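Local coordinates for phage-like element PBSX protein XepA (Bacillus subtilis, PDB 6IA5) that is a prophage lytic-cassette protein that assembles into a pentamer, with cytoplasmic-membrane binding suggested, although it does not seem to take part in host cell lysis, at the interface of chains A and B. Coordinates in Å, arbitrary orientation; residue numbers count along the deposited sequence, not the author numbering. Chains: chain A/B, Phage-like element PBSX protein XepA.

The interface of chains A and B. Residues chain A 69, 111, 113, 142; chain B 143-145.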
loop_
_atom_site.group_PDB
_atom_site.type_symbol
_atom_site.label_atom_id
_atom_site.label_comp_id
_atom_site.label_asym_id
_atom_site.label_seq_id
_atom_site.Cartn_x
_atom_site.Cartn_y
_atom_site.Cartn_z
ATOM N N LYS A 69 21.591 -3.651 -16.690
ATOM C CA LYS A 69 20.970 -4.945 -16.413
ATOM C C LYS A 69 21.065 -5.833 -17.650
ATOM O O LYS A 69 21.240 -5.336 -18.772
ATOM C CB LYS A 69 19.495 -4.790 -16.010
ATOM C CG LYS A 69 18.607 -4.097 -17.048
ATOM C CD LYS A 69 17.161 -3.901 -16.589
ATOM C CE LYS A 69 16.255 -3.353 -17.677
ATOM N NZ LYS A 69 14.927 -2.991 -17.136
ATOM N N TRP A 111 15.854 -10.628 -15.102
ATOM C CA TRP A 111 16.706 -9.455 -15.229
ATOM C C TRP A 111 17.715 -9.463 -14.088
ATOM O O TRP A 111 17.326 -9.558 -12.932
ATOM C CB TRP A 111 15.873 -8.165 -15.243
ATOM C CG TRP A 111 15.194 -7.951 -16.563
ATOM C CD1 TRP A 111 13.872 -8.174 -16.867
ATOM C CD2 TRP A 111 15.838 -7.525 -17.783
ATOM N NE1 TRP A 111 13.652 -7.859 -18.186
ATOM C CE2 TRP A 111 14.836 -7.485 -18.778
ATOM C CE3 TRP A 111 17.157 -7.204 -18.137
ATOM C CZ2 TRP A 111 15.118 -7.118 -20.096
ATOM C CZ3 TRP A 111 17.437 -6.841 -19.443
ATOM C CH2 TRP A 111 16.427 -6.800 -20.408
ATOM N N TYR A 113 20.562 -7.151 -12.377
ATOM C CA TYR A 113 21.073 -5.794 -12.254
ATOM C C TYR A 113 22.566 -5.876 -11.947
ATOM O O TYR A 113 22.967 -6.559 -11.008
ATOM C CB TYR A 113 20.264 -4.982 -11.219
ATOM C CG TYR A 113 18.886 -4.645 -11.754
ATOM C CD1 TYR A 113 17.888 -5.620 -11.820
ATOM C CD2 TYR A 113 18.606 -3.394 -12.283
ATOM C CE1 TYR A 113 16.650 -5.354 -12.394
ATOM C CE2 TYR A 113 17.363 -3.109 -12.839
ATOM C CZ TYR A 113 16.388 -4.090 -12.894
ATOM O OH TYR A 113 15.174 -3.812 -13.435
ATOM N N GLY A 142 19.241 3.000 -17.834
ATOM C CA GLY A 142 18.431 4.169 -17.522
ATOM C C GLY A 142 17.294 3.895 -16.527
ATOM O O GLY A 142 17.045 2.768 -16.101
ATOM N N GLU B 143 11.277 -4.245 -20.604
ATOM C CA GLU B 143 10.826 -3.761 -19.314
ATOM C C GLU B 143 11.665 -2.547 -18.955
ATOM O O GLU B 143 12.883 -2.674 -18.854
ATOM C CB GLU B 143 10.972 -4.865 -18.256
ATOM C CG GLU B 143 10.464 -4.440 -16.891
ATOM C CD GLU B 143 10.325 -5.576 -15.895
ATOM O OE1 GLU B 143 11.219 -5.755 -15.098
ATOM O OE2 GLU B 143 9.305 -6.260 -15.919
ATOM N N MET B 144 11.002 -1.430 -18.644
ATOM C CA MET B 144 11.663 -0.170 -18.314
ATOM C C MET B 144 11.681 0.034 -16.795
ATOM O O MET B 144 10.666 -0.159 -16.133
ATOM C CB MET B 144 10.892 0.984 -18.976
ATOM C CG MET B 144 11.524 2.397 -18.795
ATOM S SD MET B 144 13.228 2.496 -19.493
ATOM C CE MET B 144 13.908 3.942 -18.671
ATOM N N ASP B 145 12.833 0.431 -16.251
ATOM C CA ASP B 145 12.984 0.836 -14.863
ATOM C C ASP B 145 12.368 2.225 -14.693
ATOM O O ASP B 145 12.644 3.132 -15.482
ATOM C CB ASP B 145 14.462 0.808 -14.436
ATOM C CG ASP B 145 14.985 -0.620 -14.519
ATOM O OD1 ASP B 145 14.582 -1.436 -13.664
ATOM O OD2 ASP B 145 15.729 -0.932 -15.482
HETATM O O HOH W 1 18.064 0.412 -15.668
HETATM O O HOH W 2 13.822 -4.930 -15.545
HETATM O O HOH W 3 15.317 0.708 -17.931
#
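B:Asp145 meets A:Lys69 and A:Tyr113 tip to tip, its two carboxylate oxygens divided between them. The phenol OH of A:Tyr113 donates to the syn lone pair of OD1 of B:Asp145, on the side of the other carboxylate oxygen, at 2.5 Å; the carboxylate sits at the edge of the ring, with the two planes 72° apart. The ammonium NZ of A:Lys69 comes from above the carboxylate plane to OD2 of B:Asp145, a salt bridge of 2.8 Å, and also donates to the backbone O of B:Glu143 at 2.7 Å. CG of A:Lys69 lies between backbone N and carbonyl carbon (chi1 59°) and the chain then runs out extended, with CB over the centre of the A:Tyr113 ring and CE over the rim of A:Trp111. Flanked by the two rings, the methylene chain carries NZ to chain B, where its charge would favour an ionised B:Asp145.

Around this compact core the contact is looser and watery. Water 2, above the rim of A:Trp111, links NZ of A:Lys69 and OH of A:Tyr113 to OE1 of B:Glu143, whose side chain slides past the indole without close packing. Opposite, water 1 makes the shorter bridge from OD2 of B:Asp145 to the carbonyl O of A:Gly142; water 3, bound to OD2 and the backbone N of B:Asp145, reaches that O of A:Gly142 at 3.3 Å.

The site joins strands 69-76 and 112-113 and neighbouring loops of chain A to the beginning of strand 144-148 in chain B, between subunits of the pentamer.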